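Long-range contacts in thermophilic dibenzothiophene desulfurization enzyme C (PDB 5XDC), which probably catalyses the FMNH2-dependent oxidation of dibenzothiophene by molecular oxygen, first to the 5-oxide and then to the 5,5-dioxide: residues A83-G88 with L205-T210; E45-R50 with S162-R167; T330-G335 with H405-P410; T251-T256 with V339-A344. One frame throughout, in Å; residues are numbered along the deposited sequence.

Contact 1 of 4, residues A83-G88 with L205-T210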
loop_
_atom_site.group_PDB
_atom_site.type_symbol
_atom_site.label_atom_id
_atom_site.label_comp_id
_atom_site.label_asym_id
_atom_site.label_seq_id
_atom_site.Cartn_x
_atom_site.Cartn_y
_atom_site.Cartn_z
ATOM N N ALA B 83 -19.302 8.987 16.995
ATOM C CA ALA B 83 -19.923 8.340 18.143
ATOM C C ALA B 83 -20.835 7.194 17.740
ATOM O O ALA B 83 -20.838 6.143 18.390
ATOM C CB ALA B 83 -20.741 9.362 18.942
ATOM N N ASP B 84 -21.623 7.397 16.687
ATOM C CA ASP B 84 -22.624 6.425 16.260
ATOM C C ASP B 84 -22.798 6.637 14.763
ATOM O O ASP B 84 -23.367 7.652 14.346
ATOM C CB ASP B 84 -23.935 6.621 17.020
ATOM C CG ASP B 84 -24.997 5.609 16.641
ATOM O OD1 ASP B 84 -25.115 5.285 15.443
ATOM O OD2 ASP B 84 -25.730 5.162 17.556
ATOM N N ALA B 85 -22.279 5.709 13.958
ATOM C CA ALA B 85 -22.274 5.914 12.516
ATOM C C ALA B 85 -23.677 5.916 11.935
ATOM O O ALA B 85 -23.920 6.596 10.938
ATOM C CB ALA B 85 -21.414 4.847 11.829
ATOM N N SER B 86 -24.603 5.141 12.513
ATOM C CA SER B 86 -25.974 5.145 12.012
ATOM C C SER B 86 -26.639 6.484 12.267
ATOM O O SER B 86 -27.331 7.022 11.392
ATOM C CB SER B 86 -26.783 4.035 12.678
ATOM O OG SER B 86 -26.396 2.743 12.216
ATOM N N LEU B 87 -26.454 7.031 13.464
ATOM C CA LEU B 87 -27.035 8.333 13.756
ATOM C C LEU B 87 -26.362 9.432 12.937
ATOM O O LEU B 87 -27.038 10.342 12.455
ATOM C CB LEU B 87 -26.957 8.625 15.249
ATOM C CG LEU B 87 -27.967 7.836 16.092
ATOM C CD1 LEU B 87 -27.657 7.926 17.579
ATOM C CD2 LEU B 87 -29.381 8.336 15.814
ATOM N N GLY B 88 -25.045 9.351 12.732
ATOM C CA GLY B 88 -24.407 10.284 11.815
ATOM C C GLY B 88 -24.968 10.190 10.406
ATOM O O GLY B 88 -25.228 11.206 9.754
ATOM N N LEU B 205 -24.725 -5.613 7.774
ATOM C CA LEU B 205 -23.423 -5.766 8.424
ATOM C C LEU B 205 -23.138 -4.595 9.354
ATOM O O LEU B 205 -22.837 -4.783 10.540
ATOM C CB LEU B 205 -22.327 -5.876 7.368
ATOM C CG LEU B 205 -20.894 -5.971 7.911
ATOM C CD1 LEU B 205 -20.696 -7.212 8.760
ATOM C CD2 LEU B 205 -19.904 -5.923 6.763
ATOM N N GLY B 206 -23.181 -3.378 8.800
ATOM C CA GLY B 206 -23.023 -2.157 9.551
ATOM C C GLY B 206 -24.094 -1.160 9.145
ATOM O O GLY B 206 -24.982 -1.466 8.354
ATOM N N MET B 207 -23.981 0.046 9.697
ATOM C CA MET B 207 -25.053 1.036 9.562
ATOM C C MET B 207 -26.399 0.423 9.957
ATOM O O MET B 207 -27.428 0.635 9.315
ATOM C CB MET B 207 -25.106 1.602 8.143
ATOM C CG MET B 207 -23.866 2.430 7.760
ATOM S SD MET B 207 -23.702 3.861 8.872
ATOM C CE MET B 207 -22.464 4.822 7.993
ATOM N N ARG B 208 -26.391 -0.311 11.063
ATOM C CA ARG B 208 -27.492 -1.211 11.385
ATOM C C ARG B 208 -28.746 -0.488 11.867
ATOM O O ARG B 208 -29.822 -1.105 11.872
ATOM C CB ARG B 208 -27.042 -2.215 12.448
ATOM C CG ARG B 208 -26.126 -3.302 11.883
ATOM C CD ARG B 208 -25.790 -4.368 12.909
ATOM N NE ARG B 208 -26.966 -4.898 13.590
ATOM C CZ ARG B 208 -27.827 -5.763 13.065
ATOM N NH1 ARG B 208 -27.678 -6.212 11.828
ATOM N NH2 ARG B 208 -28.849 -6.180 13.790
ATOM N N GLN B 209 -28.646 0.778 12.289
ATOM C CA GLN B 209 -29.802 1.535 12.763
ATOM C C GLN B 209 -30.200 2.672 11.818
ATOM O O GLN B 209 -30.826 3.643 12.245
ATOM C CB GLN B 209 -29.546 2.073 14.175
ATOM C CG GLN B 209 -29.519 0.963 15.227
ATOM C CD GLN B 209 -29.798 1.468 16.628
ATOM O OE1 GLN B 209 -29.029 2.260 17.191
ATOM N NE2 GLN B 209 -30.918 1.027 17.198
ATOM N N THR B 210 -29.895 2.537 10.528
ATOM C CA THR B 210 -30.250 3.560 9.552
ATOM C C THR B 210 -31.582 3.287 8.864
ATOM O O THR B 210 -31.994 4.089 8.020
ATOM C CB THR B 210 -29.158 3.708 8.485
ATOM O OG1 THR B 210 -29.006 2.489 7.742
ATOM C CG2 THR B 210 -27.827 4.121 9.138
HETATM O O HOH W 1 -26.473 2.625 16.097
#

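Contact 2 of 4, residues E45-R50 with S162-R167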
loop_
_atom_site.group_PDB
_atom_site.type_symbol
_atom_site.label_atom_id
_atom_site.label_comp_id
_atom_site.label_asym_id
_atom_site.label_seq_id
_atom_site.Cartn_x
_atom_site.Cartn_y
_atom_site.Cartn_z
ATOM N N GLU B 45 -32.971 8.399 20.239
ATOM C CA GLU B 45 -31.865 9.227 19.792
ATOM C C GLU B 45 -32.309 10.174 18.685
ATOM O O GLU B 45 -31.870 11.329 18.635
ATOM C CB GLU B 45 -30.718 8.323 19.331
ATOM C CG GLU B 45 -30.020 7.578 20.460
ATOM C CD GLU B 45 -30.845 6.446 21.057
ATOM O OE1 GLU B 45 -31.654 5.824 20.324
ATOM O OE2 GLU B 45 -30.663 6.171 22.270
ATOM N N ARG B 46 -33.177 9.701 17.787
ATOM C CA ARG B 46 -33.759 10.586 16.788
ATOM C C ARG B 46 -34.535 11.717 17.462
ATOM O O ARG B 46 -34.461 12.869 17.028
ATOM C CB ARG B 46 -34.653 9.790 15.833
ATOM C CG ARG B 46 -33.875 8.841 14.896
ATOM C CD ARG B 46 -34.811 7.962 14.091
ATOM N NE ARG B 46 -35.727 8.763 13.283
ATOM C CZ ARG B 46 -35.454 9.236 12.067
ATOM N NH1 ARG B 46 -34.288 8.964 11.485
ATOM N NH2 ARG B 46 -36.332 9.981 11.423
ATOM N N ASP B 47 -35.255 11.415 18.544
ATOM C CA ASP B 47 -35.984 12.475 19.245
ATOM C C ASP B 47 -35.031 13.437 19.953
ATOM O O ASP B 47 -35.294 14.644 20.016
ATOM C CB ASP B 47 -36.979 11.872 20.241
ATOM C CG ASP B 47 -38.206 11.259 19.565
ATOM O OD1 ASP B 47 -38.451 11.516 18.368
ATOM O OD2 ASP B 47 -38.954 10.519 20.257
ATOM N N ALA B 48 -33.911 12.943 20.483
ATOM C CA ALA B 48 -32.915 13.855 21.040
ATOM C C ALA B 48 -32.393 14.809 19.973
ATOM O O ALA B 48 -32.170 15.995 20.243
ATOM C CB ALA B 48 -31.763 13.074 21.669
ATOM N N ILE B 49 -32.181 14.313 18.752
ATOM C CA ILE B 49 -31.767 15.195 17.668
ATOM C C ILE B 49 -32.867 16.208 17.364
ATOM O O ILE B 49 -32.593 17.390 17.106
ATOM C CB ILE B 49 -31.378 14.361 16.428
ATOM C CG1 ILE B 49 -30.100 13.572 16.730
ATOM C CG2 ILE B 49 -31.208 15.261 15.209
ATOM C CD1 ILE B 49 -29.708 12.596 15.631
ATOM N N ARG B 50 -34.127 15.764 17.394
ATOM C CA ARG B 50 -35.245 16.672 17.174
ATOM C C ARG B 50 -35.245 17.803 18.200
ATOM O O ARG B 50 -35.385 18.976 17.838
ATOM C CB ARG B 50 -36.565 15.902 17.237
ATOM C CG ARG B 50 -36.910 15.104 15.996
ATOM C CD ARG B 50 -38.349 14.569 16.084
ATOM N NE ARG B 50 -38.757 13.891 14.854
ATOM C CZ ARG B 50 -38.629 12.577 14.611
ATOM N NH1 ARG B 50 -38.094 11.766 15.513
ATOM N NH2 ARG B 50 -39.023 12.075 13.452
ATOM N N SER B 162 -36.005 5.876 6.465
ATOM C CA SER B 162 -37.412 5.880 6.099
ATOM C C SER B 162 -38.342 5.605 7.273
ATOM O O SER B 162 -39.547 5.818 7.142
ATOM C CB SER B 162 -37.674 4.855 4.982
ATOM O OG SER B 162 -37.227 3.564 5.338
ATOM N N ALA B 163 -37.826 5.155 8.409
ATOM C CA ALA B 163 -38.652 4.917 9.583
ATOM C C ALA B 163 -38.651 6.157 10.460
ATOM O O ALA B 163 -37.639 6.856 10.558
ATOM C CB ALA B 163 -38.131 3.726 10.391
ATOM N N ASP B 164 -39.787 6.429 11.099
ATOM C CA ASP B 164 -39.898 7.580 12.001
ATOM C C ASP B 164 -39.586 8.894 11.277
ATOM O O ASP B 164 -39.116 9.854 11.882
ATOM C CB ASP B 164 -38.979 7.398 13.212
ATOM C CG ASP B 164 -39.114 8.514 14.248
ATOM O OD1 ASP B 164 -40.260 8.830 14.650
ATOM O OD2 ASP B 164 -38.068 9.066 14.670
ATOM N N ALA B 165 -39.858 8.955 9.980
ATOM C CA ALA B 165 -39.598 10.145 9.177
ATOM C C ALA B 165 -40.842 11.020 9.122
ATOM O O ALA B 165 -41.930 10.538 8.791
ATOM C CB ALA B 165 -39.191 9.759 7.755
ATOM N N ASP B 166 -40.679 12.312 9.427
ATOM C CA ASP B 166 -41.821 13.216 9.339
ATOM C C ASP B 166 -42.253 13.455 7.903
ATOM O O ASP B 166 -43.448 13.645 7.640
ATOM C CB ASP B 166 -41.482 14.531 10.035
ATOM C CG ASP B 166 -41.177 14.325 11.489
ATOM O OD1 ASP B 166 -42.130 14.261 12.278
ATOM O OD2 ASP B 166 -39.998 14.178 11.856
ATOM N N ARG B 167 -41.305 13.475 6.966
ATOM C CA ARG B 167 -41.563 13.562 5.544
ATOM C C ARG B 167 -40.567 12.648 4.844
ATOM O O ARG B 167 -39.443 12.454 5.323
ATOM C CB ARG B 167 -41.411 14.991 4.988
ATOM C CG ARG B 167 -42.467 16.008 5.443
ATOM C CD ARG B 167 -43.815 15.651 4.862
ATOM N NE ARG B 167 -44.851 16.661 5.096
ATOM C CZ ARG B 167 -45.602 16.742 6.192
ATOM N NH1 ARG B 167 -45.447 15.894 7.190
ATOM N NH2 ARG B 167 -46.544 17.678 6.282
#

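Contact 3 of 4, residues T330-G335 with H405-P410. With SO4 (sulfate ion), chain K.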
loop_
_atom_site.group_PDB
_atom_site.type_symbol
_atom_site.label_atom_id
_atom_site.label_comp_id
_atom_site.label_asym_id
_atom_site.label_seq_id
_atom_site.Cartn_x
_atom_site.Cartn_y
_atom_site.Cartn_z
ATOM N N THR B 330 -22.357 27.621 -12.706
ATOM C CA THR B 330 -21.994 27.125 -14.020
ATOM C C THR B 330 -21.536 25.676 -13.944
ATOM O O THR B 330 -21.107 25.206 -12.887
ATOM C CB THR B 330 -20.868 27.963 -14.612
ATOM O OG1 THR B 330 -19.674 27.744 -13.853
ATOM C CG2 THR B 330 -21.223 29.450 -14.583
ATOM N N PRO B 331 -21.603 24.954 -15.065
ATOM C CA PRO B 331 -21.099 23.574 -15.078
ATOM C C PRO B 331 -19.642 23.481 -14.682
ATOM O O PRO B 331 -19.223 22.470 -14.105
ATOM C CB PRO B 331 -21.311 23.122 -16.527
ATOM C CG PRO B 331 -22.181 24.157 -17.167
ATOM C CD PRO B 331 -22.080 25.403 -16.384
ATOM N N GLU B 332 -18.851 24.510 -14.985
ATOM C CA GLU B 332 -17.447 24.501 -14.601
ATOM C C GLU B 332 -17.291 24.604 -13.092
ATOM O O GLU B 332 -16.484 23.876 -12.497
ATOM C CB GLU B 332 -16.710 25.634 -15.313
ATOM C CG GLU B 332 -16.606 25.414 -16.823
ATOM C CD GLU B 332 -17.892 25.730 -17.615
ATOM O OE1 GLU B 332 -18.746 26.521 -17.141
ATOM O OE2 GLU B 332 -18.043 25.181 -18.735
ATOM N N GLN B 333 -18.062 25.491 -12.450
ATOM C CA GLN B 333 -18.042 25.589 -10.996
ATOM C C GLN B 333 -18.504 24.286 -10.358
ATOM O O GLN B 333 -17.900 23.805 -9.394
ATOM C CB GLN B 333 -18.931 26.744 -10.532
ATOM C CG GLN B 333 -18.421 28.130 -10.955
ATOM C CD GLN B 333 -19.437 29.231 -10.687
ATOM O OE1 GLN B 333 -20.642 29.019 -10.830
ATOM N NE2 GLN B 333 -18.955 30.403 -10.281
ATOM N N ARG B 334 -19.603 23.727 -10.866
ATOM C CA ARG B 334 -20.133 22.486 -10.314
ATOM C C ARG B 334 -19.157 21.336 -10.538
ATOM O O ARG B 334 -18.938 20.516 -9.638
ATOM C CB ARG B 334 -21.487 22.171 -10.951
ATOM C CG ARG B 334 -22.219 21.000 -10.322
ATOM C CD ARG B 334 -21.930 19.670 -11.007
ATOM N NE ARG B 334 -22.832 18.645 -10.491
ATOM C CZ ARG B 334 -22.603 17.335 -10.501
ATOM N NH1 ARG B 334 -21.474 16.838 -10.994
ATOM N NH2 ARG B 334 -23.515 16.519 -9.996
ATOM N N GLY B 335 -18.563 21.275 -11.731
ATOM C CA GLY B 335 -17.654 20.187 -12.052
ATOM C C GLY B 335 -16.389 20.216 -11.221
ATOM O O GLY B 335 -15.953 19.183 -10.702
ATOM N N HIS B 405 -9.419 16.800 -18.937
ATOM C CA HIS B 405 -10.174 18.025 -18.697
ATOM C C HIS B 405 -11.679 17.805 -18.868
ATOM O O HIS B 405 -12.421 18.718 -19.248
ATOM C CB HIS B 405 -9.675 19.144 -19.617
ATOM C CG HIS B 405 -8.183 19.226 -19.703
ATOM N ND1 HIS B 405 -7.494 19.099 -20.893
ATOM C CD2 HIS B 405 -7.245 19.419 -18.745
ATOM C CE1 HIS B 405 -6.198 19.221 -20.662
ATOM N NE2 HIS B 405 -6.022 19.410 -19.366
ATOM N N ARG B 406 -12.158 16.592 -18.594
ATOM C CA ARG B 406 -13.581 16.282 -18.659
ATOM C C ARG B 406 -14.167 16.272 -17.252
ATOM O O ARG B 406 -13.708 15.521 -16.384
ATOM C CB ARG B 406 -13.826 14.935 -19.332
ATOM C CG ARG B 406 -13.347 14.872 -20.760
ATOM C CD ARG B 406 -14.081 13.790 -21.525
ATOM N NE ARG B 406 -13.318 13.326 -22.684
ATOM C CZ ARG B 406 -12.653 12.174 -22.754
ATOM N NH1 ARG B 406 -12.646 11.321 -21.734
ATOM N NH2 ARG B 406 -11.994 11.869 -23.863
ATOM N N PHE B 407 -15.169 17.100 -17.023
ATOM C CA PHE B 407 -15.832 17.048 -15.731
ATOM C C PHE B 407 -16.749 15.828 -15.652
ATOM O O PHE B 407 -17.185 15.299 -16.672
ATOM C CB PHE B 407 -16.637 18.320 -15.494
ATOM C CG PHE B 407 -15.785 19.535 -15.277
ATOM C CD1 PHE B 407 -14.969 19.640 -14.163
ATOM C CD2 PHE B 407 -15.788 20.569 -16.197
ATOM C CE1 PHE B 407 -14.183 20.745 -13.959
ATOM C CE2 PHE B 407 -14.997 21.685 -16.001
ATOM C CZ PHE B 407 -14.198 21.778 -14.883
ATOM N N PRO B 408 -17.019 15.319 -14.451
ATOM C CA PRO B 408 -17.916 14.160 -14.358
ATOM C C PRO B 408 -19.290 14.494 -14.920
ATOM O O PRO B 408 -19.764 15.623 -14.826
ATOM C CB PRO B 408 -17.973 13.856 -12.853
ATOM C CG PRO B 408 -17.267 14.955 -12.160
ATOM C CD PRO B 408 -16.421 15.685 -13.160
ATOM N N THR B 409 -19.924 13.500 -15.512
ATOM C CA THR B 409 -21.299 13.675 -15.983
ATOM C C THR B 409 -22.234 13.723 -14.783
ATOM O O THR B 409 -22.331 12.730 -14.047
ATOM C CB THR B 409 -21.684 12.539 -16.918
ATOM O OG1 THR B 409 -20.802 12.533 -18.045
ATOM C CG2 THR B 409 -23.132 12.697 -17.414
ATOM N N PRO B 410 -22.938 14.828 -14.539
ATOM C CA PRO B 410 -23.796 14.889 -13.351
ATOM C C PRO B 410 -24.851 13.796 -13.356
ATOM O O PRO B 410 -25.454 13.477 -14.385
ATOM C CB PRO B 410 -24.425 16.284 -13.441
ATOM C CG PRO B 410 -23.407 17.080 -14.170
ATOM C CD PRO B 410 -22.878 16.133 -15.221
HETATM S S SO4 K . -15.926 31.829 -8.662
HETATM O O1 SO4 K . -14.671 32.528 -8.938
HETATM O O2 SO4 K . -16.068 31.654 -7.216
HETATM O O3 SO4 K . -17.052 32.624 -9.160
HETATM O O4 SO4 K . -15.897 30.556 -9.379
HETATM O O HOH W 2 -19.706 17.788 -13.069
#

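Contact 4 of 4, residues T251-T256 with V339-A344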
loop_
_atom_site.group_PDB
_atom_site.type_symbol
_atom_site.label_atom_id
_atom_site.label_comp_id
_atom_site.label_asym_id
_atom_site.label_seq_id
_atom_site.Cartn_x
_atom_site.Cartn_y
_atom_site.Cartn_z
ATOM N N THR B 251 -23.989 15.897 -1.353
ATOM C CA THR B 251 -24.314 14.624 -0.722
ATOM C C THR B 251 -23.087 13.728 -0.643
ATOM O O THR B 251 -22.878 13.044 0.361
ATOM C CB THR B 251 -25.448 13.959 -1.500
ATOM O OG1 THR B 251 -26.629 14.771 -1.409
ATOM C CG2 THR B 251 -25.775 12.561 -0.945
ATOM N N GLN B 252 -22.271 13.724 -1.689
ATOM C CA GLN B 252 -21.050 12.926 -1.666
ATOM C C GLN B 252 -20.072 13.450 -0.622
ATOM O O GLN B 252 -19.317 12.666 -0.036
ATOM C CB GLN B 252 -20.445 12.904 -3.071
ATOM C CG GLN B 252 -21.267 12.109 -4.049
ATOM C CD GLN B 252 -21.049 10.608 -3.892
ATOM O OE1 GLN B 252 -19.934 10.170 -3.633
ATOM N NE2 GLN B 252 -22.110 9.823 -4.038
ATOM N N LEU B 253 -20.106 14.751 -0.321
ATOM C CA LEU B 253 -19.282 15.266 0.771
ATOM C C LEU B 253 -19.877 14.964 2.143
ATOM O O LEU B 253 -19.127 14.835 3.122
ATOM C CB LEU B 253 -19.041 16.772 0.604
ATOM C CG LEU B 253 -17.913 17.347 1.455
ATOM C CD1 LEU B 253 -16.578 16.774 1.078
ATOM C CD2 LEU B 253 -17.860 18.865 1.308
ATOM N N ILE B 254 -21.208 14.811 2.246
ATOM C CA ILE B 254 -21.799 14.265 3.466
ATOM C C ILE B 254 -21.224 12.880 3.746
ATOM O O ILE B 254 -20.784 12.588 4.861
ATOM C CB ILE B 254 -23.337 14.221 3.360
ATOM C CG1 ILE B 254 -23.910 15.637 3.410
ATOM C CG2 ILE B 254 -23.936 13.390 4.475
ATOM C CD1 ILE B 254 -25.394 15.716 3.020
ATOM N N PHE B 255 -21.220 12.009 2.731
ATOM C CA PHE B 255 -20.669 10.671 2.910
ATOM C C PHE B 255 -19.212 10.743 3.347
ATOM O O PHE B 255 -18.772 9.991 4.232
ATOM C CB PHE B 255 -20.786 9.874 1.613
ATOM C CG PHE B 255 -22.204 9.700 1.098
ATOM C CD1 PHE B 255 -23.285 9.833 1.939
ATOM C CD2 PHE B 255 -22.428 9.370 -0.237
ATOM C CE1 PHE B 255 -24.586 9.654 1.463
ATOM C CE2 PHE B 255 -23.722 9.192 -0.719
ATOM C CZ PHE B 255 -24.800 9.336 0.140
ATOM N N THR B 256 -18.444 11.639 2.722
ATOM C CA THR B 256 -17.037 11.808 3.067
ATOM C C THR B 256 -16.866 12.088 4.553
ATOM O O THR B 256 -15.982 11.526 5.208
ATOM C CB THR B 256 -16.440 12.946 2.239
ATOM O OG1 THR B 256 -16.516 12.626 0.852
ATOM C CG2 THR B 256 -14.976 13.183 2.587
ATOM N N VAL B 339 -15.213 17.325 -8.573
ATOM C CA VAL B 339 -13.884 16.711 -8.569
ATOM C C VAL B 339 -13.246 16.834 -7.189
ATOM O O VAL B 339 -12.639 15.882 -6.685
ATOM C CB VAL B 339 -13.011 17.339 -9.675
ATOM C CG1 VAL B 339 -11.558 16.893 -9.552
ATOM C CG2 VAL B 339 -13.548 16.960 -11.028
ATOM N N GLN B 340 -13.348 18.009 -6.562
ATOM C CA GLN B 340 -12.761 18.190 -5.238
ATOM C C GLN B 340 -13.433 17.289 -4.204
ATOM O O GLN B 340 -12.762 16.748 -3.319
ATOM C CB GLN B 340 -12.855 19.650 -4.797
ATOM C CG GLN B 340 -11.918 20.624 -5.527
ATOM C CD GLN B 340 -10.422 20.380 -5.268
ATOM O OE1 GLN B 340 -9.967 20.278 -4.117
ATOM N NE2 GLN B 340 -9.649 20.303 -6.348
ATOM N N VAL B 341 -14.760 17.137 -4.291
ATOM C CA VAL B 341 -15.488 16.256 -3.379
ATOM C C VAL B 341 -15.089 14.805 -3.614
ATOM O O VAL B 341 -14.841 14.054 -2.667
ATOM C CB VAL B 341 -17.007 16.448 -3.547
ATOM C CG1 VAL B 341 -17.790 15.344 -2.828
ATOM C CG2 VAL B 341 -17.427 17.822 -3.021
ATOM N N ALA B 342 -15.049 14.390 -4.876
ATOM C CA ALA B 342 -14.658 13.023 -5.201
ATOM C C ALA B 342 -13.276 12.722 -4.646
ATOM O O ALA B 342 -13.044 11.650 -4.076
ATOM C CB ALA B 342 -14.686 12.817 -6.709
ATOM N N SER B 343 -12.351 13.677 -4.783
ATOM C CA SER B 343 -11.002 13.477 -4.270
ATOM C C SER B 343 -11.022 13.263 -2.764
ATOM O O SER B 343 -10.390 12.334 -2.246
ATOM C CB SER B 343 -10.120 14.673 -4.626
ATOM O OG SER B 343 -9.922 14.793 -6.026
ATOM N N ALA B 344 -11.744 14.122 -2.037
ATOM C CA ALA B 344 -11.851 13.960 -0.597
ATOM C C ALA B 344 -12.483 12.620 -0.237
ATOM O O ALA B 344 -12.037 11.946 0.705
ATOM C CB ALA B 344 -12.656 15.114 -0.004
#

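Contact 1 of 4, residues A83-G88 with L205-T210
Ser86 holds OG beside its backbone N and anti to its carbonyl carbon (chi1 -72°), which aims the hydroxyl at the type I turn Met207-Thr210; Met207 starts the same way and then bends at chi2 (-61°), bringing its sulfur back to the helix. Ser86 OG accepts from Gln209 N at 3.0 Å, a fairly straight bond (158°) to a backbone N-H within the turn. Thr210 CG2 rests on Ser86 CA at 3.6 Å, and Gln209 CB packs on Ser86 CB. Met207 SD lies 3.4 Å from Ala85 O, with Ala85 CB alongside. An alanine at Ser86 would remove the OG that accepts from Gln209 N and would probably loosen the turn's hold on the helix. Asp84, the N-cap, accepts from Leu87 N through OD1, while its OD2 is salt-bridged to Arg35. A water is hydrogen-bonded to both Asp84 OD2 (3.0 Å) and Gln209 OE1 (2.8 Å); Gln209 NE2 bonds Gly39 O. Thr210 OG1 donates to Met207 O (2.9 Å) and is hydrogen-bonded to Ser212. Met207 and Thr210 touch the bound indole, so the start of helix 85-104 backs one wall of the indole pocket, probably the substrate site, where N-terminal and middle domains of an acyl-CoA dehydrogenase fold meet.

Contact 2 of 4, residues E45-R50 with S162-R167
Two arginines one helical turn apart, Arg46 and Arg50, converge on Asp164, and the dense part of the contact is the cluster of bonds around that residue. Asp164 turns its CG anti to the backbone N (chi1 -176°), so that the carboxylate meets both guanidinium groups tip to tip. Its OD2 takes Arg46 NE at 2.7 Å on the anti lone pair, within the guanidinium plane, and Arg50 NH1 at 2.8 Å from somewhat above the carboxylate plane. The backbone oxygen is shared as well: Arg50 NH2 reaches Asp164 O at 2.7 Å in the carbonyl plane, whereas Arg46 NH2, 2.8 Å from Asp164 O, comes from well above it. Arg46 thus grips the residue side-on, its chain bent at chi3 (59°), and Arg50 does so end-on. The extended Arg50 also holds Asp166: Arg50 NH2 lies 2.8 Å from Asp166 OD2. Arg50 NE adds a longer bond to the same oxygen, which further accepts from Phe123 N.

The other side is looser and partly exposed. There Asp47 OD1 makes a weak bond to Arg50 NH1 at 2.9 Å and stands 4.5 Å from the like-charged Asp164 OD2; Lys43 bridges both aspartates and would probably ease their repulsion. Arg46, by contrast, is buried and forms a cation-pi contact with Phe123. The network ties helix 43-52, which packs on helices 16-38 and 85-104, to the loop leading into strand 167-174 of the middle-domain sheet.

Contact 3 of 4, residues T330-G335 with H405-P410
Arg334 NH1 is held by two partners, the C-terminal carboxylate of Ser414 in a salt bridge and a water 2.9 Å away that donates to Pro408 O at 2.8 Å. Arg334 NE is bonded to Ser245 O, so the guanidinium's rotation is fixed, and Pro410 CB sits over the centre of one face, 3.6 Å from Arg334 NH2. A sharp bend at chi2 (-92°) carries the arginine to this proline. Phe407 lies against the backbone of Gly335, its CD1 3.3 Å from Gly335 C, where a side chain would collide with the ring. Glu332 CG approaches Phe407 CE2 at 4.1 Å, and Trp401 of the preceding helix 391-404 also meets the ring. An alanine at Phe407 would remove the ring that packs on Gly335 and Glu332 and is likely to weaken the tail's attachment. Thr330 and Gln333 form a capping box: Gln333 N donates to Thr330 OG1 at 3.1 Å, and Thr330 N to Gln333 OE1. Gln333 NE2 also binds a sulfate, probably from the crystallisation liquor. A proline-rich C-terminal tail is thus laid over the first turn of a long helix, Arg334 about 9 Å (side chain to side chain) from Tyr413, which binds FMN in another structure of this protein.

Contact 4 of 4, residues T251-T256 with V339-A344
Val341 is the centre of the first shell. Its CG1, anti to the backbone N (chi1 168°), fits against helix 251-256 with Leu253 N at 3.5 Å and Gln252 CB at 3.6 Å, while CG2 turns to Leu253 CB at 4.1 Å. One turn on, Thr256 places CG2 anti to its own N, 3.7 Å from Ala344 O, and the same methyl lies 4.0 Å from Ala344 CB. No hydrogen bond crosses between the two segments; the contact is made by aliphatic carbons and backbone atoms. The short segment axes come within 9.0 Å, and the backbones are nearest at Leu253 and Val341.

Behind this layer, the hydroxyl of Thr256 is turned back into its own helix, where OG1 donates to Gln252 O at 2.9 Å. This bond gives the buried hydroxyl its partner and leaves the methyl to do the packing; Gln252 O accepts twice, from Thr256 N and OG1. Gln252 bends at chi2 (-79°), carrying its amide to Lys345 (from OE1) and Asp389 (from NE2) and leaving CB against Val341 CG1. Leu253, for its part, packs on Val316 and Val320.

Segments 251-256 and 339-344 run in nearly the same direction, 21° apart, within helices 247-276 and 331-363 of the C-terminal helical bundle of the acyl-CoA dehydrogenase fold. Helix 293-324 flanks the pair at Leu253 and Val341, helix 391-404 lies against Gln252 and Ala342, and helix 70-83 meets Leu253.

In the fold
Contacts 1 and 4 are buried near the middle of the chain, whereas contacts 2 and 3 are partly exposed and lie on opposite sides of its centre. Chemistry follows place: contact 4 is almost wholly apolar, contact 1 adds a serine-to-backbone bond and a water bridge and borders the indole pocket through Met207 and Thr210, contact 2 relies on charge, and contact 3 mixes a proline ring packed over an arginine face with water bridging. Contacts 1 and 2 both join the N-terminal and middle domains and meet where Leu87 packs on Glu45 and Ile49. Contacts 3 and 4 share helix 331-363, touch through Pro408 and Val339, and both border the third subunit.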